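Local coordinates for protein protoporphyrinogen oxidase (Exiguobacterium sibiricum, PDB 3LOV) that probably oxidises coproporphyrinogen III to coproporphyrin III with bound FAD and molecular oxygen, a step of heme b biosynthesis, at residues D71-G79 / S237-V245. Numbering follows the deposited sequence.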
ATOM      1  N   ASP A  71       3.278  11.366  13.476  1.00 20.46           N
ATOM      2  CA  ASP A  71       2.675  12.111  14.570  1.00 21.26           C
ATOM      3  C   ASP A  71       1.875  11.220  15.541  1.00 20.75           C
ATOM      4  O   ASP A  71       1.990  11.356  16.782  1.00 21.55           O
ATOM      5  CB  ASP A  71       1.768  13.193  14.018  1.00 23.04           C
ATOM      6  CG  ASP A  71       2.520  14.296  13.328  1.00 24.57           C
ATOM      7  OD1 ASP A  71       3.697  14.534  13.655  1.00 27.87           O
ATOM      8  OD2 ASP A  71       1.904  14.939  12.459  1.00 36.51           O
ATOM      9  N   LEU A  72       1.089  10.294  14.981  1.00 21.51           N
ATOM     10  CA  LEU A  72       0.360   9.309  15.781  1.00 19.28           C
ATOM     11  C   LEU A  72       1.348   8.473  16.568  1.00 19.09           C
ATOM     12  O   LEU A  72       1.145   8.223  17.772  1.00 19.41           O
ATOM     13  CB  LEU A  72      -0.544   8.418  14.895  1.00 17.78           C
ATOM     14  CG  LEU A  72      -1.415   7.384  15.592  1.00 25.07           C
ATOM     15  CD1 LEU A  72      -2.358   8.148  16.553  1.00 28.32           C
ATOM     16  CD2 LEU A  72      -2.224   6.431  14.549  1.00 18.42           C
ATOM     17  N   ILE A  73       2.414   8.024  15.905  1.00 16.79           N
ATOM     18  CA  ILE A  73       3.388   7.157  16.550  1.00 16.88           C
ATOM     19  C   ILE A  73       4.057   7.919  17.722  1.00 19.11           C
ATOM     20  O   ILE A  73       4.309   7.340  18.794  1.00 20.15           O
ATOM     21  CB  ILE A  73       4.464   6.653  15.513  1.00 20.10           C
ATOM     22  CG1 ILE A  73       3.927   5.520  14.641  1.00 18.80           C
ATOM     23  CG2 ILE A  73       5.801   6.248  16.193  1.00 20.04           C
ATOM     24  CD1 ILE A  73       4.794   5.218  13.405  1.00 12.76           C
ATOM     25  N   GLU A  74       4.331   9.211  17.525  1.00 16.11           N
ATOM     26  CA  GLU A  74       4.961   9.975  18.583  1.00 17.96           C
ATOM     27  C   GLU A  74       3.988  10.174  19.728  1.00 20.80           C
ATOM     28  O   GLU A  74       4.342   9.896  20.891  1.00 19.21           O
ATOM     29  CB  GLU A  74       5.488  11.295  18.079  1.00 20.97           C
ATOM     30  CG  GLU A  74       6.778  11.131  17.214  1.00 27.73           C
ATOM     31  CD  GLU A  74       8.095  11.456  17.967  1.00 22.65           C
ATOM     32  OE1 GLU A  74       8.252  10.991  19.120  1.00 24.60           O
ATOM     33  OE2 GLU A  74       8.950  12.184  17.383  1.00 26.94           O
ATOM     34  N   ALA A  75       2.765  10.596  19.395  1.00 20.88           N
ATOM     35  CA  ALA A  75       1.749  10.875  20.397  1.00 22.90           C
ATOM     36  C   ALA A  75       1.523   9.690  21.336  1.00 24.90           C
ATOM     37  O   ALA A  75       1.358   9.900  22.533  1.00 23.91           O
ATOM     38  CB  ALA A  75       0.447  11.327  19.743  1.00 21.11           C
ATOM     39  N   ILE A  76       1.576   8.459  20.804  1.00 25.01           N
ATOM     40  CA  ILE A  76       1.353   7.247  21.607  1.00 25.71           C
ATOM     41  C   ILE A  76       2.658   6.670  22.218  1.00 24.28           C
ATOM     42  O   ILE A  76       2.679   5.600  22.810  1.00 22.50           O
ATOM     43  CB  ILE A  76       0.478   6.185  20.810  1.00 25.33           C
ATOM     44  CG1 ILE A  76       1.296   5.394  19.787  1.00 28.86           C
ATOM     45  CG2 ILE A  76      -0.727   6.879  20.142  1.00 22.91           C
ATOM     46  CD1 ILE A  76       0.513   4.257  19.030  1.00 20.86           C
ATOM     47  N   GLY A  77       3.754   7.403  22.072  1.00 25.60           N
ATOM     48  CA  GLY A  77       4.992   7.057  22.762  1.00 26.46           C
ATOM     49  C   GLY A  77       5.900   6.081  22.066  1.00 27.08           C
ATOM     50  O   GLY A  77       6.710   5.419  22.714  1.00 25.79           O
ATOM     51  N   LEU A  78       5.802   5.983  20.742  1.00 26.15           N
ATOM     52  CA  LEU A  78       6.642   5.037  20.028  1.00 24.61           C
ATOM     53  C   LEU A  78       7.704   5.701  19.171  1.00 23.45           C
ATOM     54  O   LEU A  78       8.416   5.008  18.446  1.00 24.92           O
ATOM     55  CB  LEU A  78       5.786   4.078  19.173  1.00 24.50           C
ATOM     56  CG  LEU A  78       4.962   3.040  19.935  1.00 27.41           C
ATOM     57  CD1 LEU A  78       4.019   2.289  18.948  1.00 29.11           C
ATOM     58  CD2 LEU A  78       5.872   2.080  20.679  1.00 22.84           C
ATOM     59  N   GLY A  79       7.825   7.022  19.263  1.00 24.66           N
ATOM     60  CA  GLY A  79       8.806   7.796  18.473  1.00 24.14           C
ATOM     61  C   GLY A  79      10.223   7.257  18.569  1.00 23.95           C
ATOM     62  O   GLY A  79      10.944   7.203  17.584  1.00 20.65           O
ATOM     63  N   SER A 237       3.758  -3.631  16.751  1.00 22.45           N
ATOM     64  CA  SER A 237       3.835  -2.921  18.047  1.00 23.02           C
ATOM     65  C   SER A 237       3.009  -1.635  18.016  1.00 22.69           C
ATOM     66  O   SER A 237       2.431  -1.259  19.013  1.00 22.13           O
ATOM     67  CB  SER A 237       5.267  -2.668  18.494  1.00 20.88           C
ATOM     68  OG  SER A 237       5.897  -1.725  17.692  1.00 21.03           O
ATOM     69  N   LEU A 238       2.861  -1.029  16.843  1.00 23.08           N
ATOM     70  CA  LEU A 238       1.953   0.102  16.701  1.00 21.52           C
ATOM     71  C   LEU A 238       0.514  -0.320  16.989  1.00 21.34           C
ATOM     72  O   LEU A 238      -0.200   0.392  17.678  1.00 21.40           O
ATOM     73  CB  LEU A 238       2.066   0.745  15.322  1.00 21.98           C
ATOM     74  CG  LEU A 238       0.945   1.669  14.831  1.00 26.74           C
ATOM     75  CD1 LEU A 238       0.814   2.901  15.714  1.00 15.61           C
ATOM     76  CD2 LEU A 238       1.187   2.023  13.353  1.00 20.18           C
ATOM     77  N   ILE A 239       0.090  -1.467  16.451  1.00 22.10           N
ATOM     78  CA  ILE A 239      -1.278  -1.983  16.677  1.00 21.51           C
ATOM     79  C   ILE A 239      -1.529  -2.205  18.198  1.00 17.56           C
ATOM     80  O   ILE A 239      -2.520  -1.725  18.755  1.00 17.98           O
ATOM     81  CB  ILE A 239      -1.514  -3.285  15.864  1.00 19.32           C
ATOM     82  CG1 ILE A 239      -1.314  -3.033  14.351  1.00 16.34           C
ATOM     83  CG2 ILE A 239      -2.826  -3.866  16.147  1.00 13.13           C
ATOM     84  CD1 ILE A 239      -2.117  -1.866  13.743  1.00 14.19           C
ATOM     85  N   GLU A 240      -0.572  -2.862  18.822  1.00 17.70           N
ATOM     86  CA  GLU A 240      -0.587  -3.200  20.234  1.00 20.89           C
ATOM     87  C   GLU A 240      -0.654  -1.951  21.091  1.00 22.04           C
ATOM     88  O   GLU A 240      -1.471  -1.880  21.999  1.00 21.34           O
ATOM     89  CB  GLU A 240       0.652  -4.046  20.574  1.00 19.49           C
ATOM     90  CG  GLU A 240       0.504  -5.467  20.109  1.00 22.91           C
ATOM     91  CD  GLU A 240       1.821  -6.226  19.920  1.00 24.73           C
ATOM     92  OE1 GLU A 240       2.914  -5.630  19.961  1.00 25.83           O
ATOM     93  OE2 GLU A 240       1.763  -7.445  19.714  1.00 25.59           O
ATOM     94  N   ARG A 241       0.151  -0.935  20.779  1.00 22.64           N
ATOM     95  CA  ARG A 241       0.127   0.309  21.551  0.70 21.74           C
ATOM     96  C   ARG A 241      -1.175   1.061  21.346  1.00 22.67           C
ATOM     97  O   ARG A 241      -1.696   1.665  22.285  1.00 20.03           O
ATOM     98  CB  ARG A 241       1.317   1.213  21.185  0.70 24.34           C
ATOM     99  CG  ARG A 241       1.406   2.550  21.938  0.70 26.99           C
ATOM    100  CD  ARG A 241       1.426   2.386  23.465  0.70 35.24           C
ATOM    101  NE  ARG A 241       2.530   1.532  23.911  0.70 32.71           N
ATOM    102  CZ  ARG A 241       3.792   1.935  24.099  0.70 35.98           C
ATOM    103  NH1 ARG A 241       4.156   3.205  23.895  0.70 37.55           N
ATOM    104  NH2 ARG A 241       4.705   1.054  24.496  0.70 32.68           N
ATOM    105  N   LEU A 242      -1.729   1.041  20.125  1.00 21.09           N
ATOM    106  CA  LEU A 242      -3.016   1.719  19.940  1.00 21.18           C
ATOM    107  C   LEU A 242      -4.088   1.125  20.847  1.00 21.14           C
ATOM    108  O   LEU A 242      -4.834   1.861  21.503  1.00 24.45           O
ATOM    109  CB  LEU A 242      -3.525   1.669  18.483  1.00 21.81           C
ATOM    110  CG  LEU A 242      -2.862   2.682  17.570  1.00 21.60           C
ATOM    111  CD1 LEU A 242      -3.129   2.298  16.108  1.00 18.29           C
ATOM    112  CD2 LEU A 242      -3.315   4.124  17.923  1.00 18.29           C
ATOM    113  N   GLU A 243      -4.160  -0.196  20.889  1.00 21.49           N
ATOM    114  CA  GLU A 243      -5.139  -0.845  21.729  1.00 23.32           C
ATOM    115  C   GLU A 243      -4.917  -0.438  23.174  1.00 25.43           C
ATOM    116  O   GLU A 243      -5.847  -0.032  23.880  1.00 26.83           O
ATOM    117  CB  GLU A 243      -5.082  -2.369  21.618  1.00 22.79           C
ATOM    118  CG  GLU A 243      -6.235  -2.995  22.403  1.00 28.12           C
ATOM    119  CD  GLU A 243      -6.277  -4.489  22.424  1.00 30.48           C
ATOM    120  OE1 GLU A 243      -5.304  -5.142  22.015  1.00 32.76           O
ATOM    121  OE2 GLU A 243      -7.311  -5.012  22.898  1.00 37.65           O
ATOM    122  N   GLU A 244      -3.673  -0.552  23.605  1.00 27.47           N
ATOM    123  CA  GLU A 244      -3.270  -0.187  24.974  1.00 29.32           C
ATOM    124  C   GLU A 244      -3.660   1.258  25.404  1.00 28.07           C
ATOM    125  O   GLU A 244      -4.146   1.447  26.486  1.00 29.32           O
ATOM    126  CB  GLU A 244      -1.773  -0.445  25.076  1.00 30.21           C
ATOM    127  CG  GLU A 244      -1.117  -0.358  26.420  1.00 42.40           C
ATOM    128  CD  GLU A 244       0.395  -0.476  26.245  1.00 56.06           C
ATOM    129  OE1 GLU A 244       0.838  -1.506  25.684  1.00 65.35           O
ATOM    130  OE2 GLU A 244       1.126   0.478  26.597  1.00 58.67           O
ATOM    131  N   VAL A 245      -3.507   2.261  24.553  1.00 27.85           N
ATOM    132  CA  VAL A 245      -3.863   3.629  24.927  1.00 25.51           C
ATOM    133  C   VAL A 245      -5.358   3.971  24.852  1.00 28.08           C
ATOM    134  O   VAL A 245      -5.763   5.049  25.235  1.00 29.47           O
ATOM    135  CB  VAL A 245      -3.027   4.707  24.130  1.00 26.35           C
ATOM    136  CG1 VAL A 245      -1.537   4.418  24.275  1.00 24.24           C
ATOM    137  CG2 VAL A 245      -3.419   4.784  22.655  1.00 25.26           C
TER
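S237 meets L78 through its backbone, its carbonyl O lying 3.9 Å from L78 CD1. L238 sends CD1 to I76 CD1 at 3.6 Å, the two side chains crossing at about a right angle; CG anti to the backbone N (chi1 163°) carries that branch across, where it also meets I73 CG1. R241, in one of its two conformers, runs past I76 in the opposite sense, its CG 3.5 Å from I76 CD1, and bends at chi2 and chi3 so that NH1 donates to I76 O (3.0 Å, N-H...O 160°), with the oxygen in the guanidinium plane. I76 O sits just before G77, the positive-phi C-prime residue of a Schellman motif closing helix 68-75, in which G77 N bonds E74 O and L78 N bonds I73 O. L78 packs CD1 on R241 CB and, at 3.8 Å, on L238 CA, and lays CD2 over one guanidinium face, offset toward its rim; an alanine here would probably lose these contacts and open a gap between R241 and the L238 backbone. L242 CD2 touches L72 CD2 and I76 CD1, while Y21 of helix 14-26 packs on L72 and I76. E244 OE2 adds charge attraction at R241 NE from well outside the guanidinium plane. V245 CG2 meets I76 CG2 at 4.2 Å.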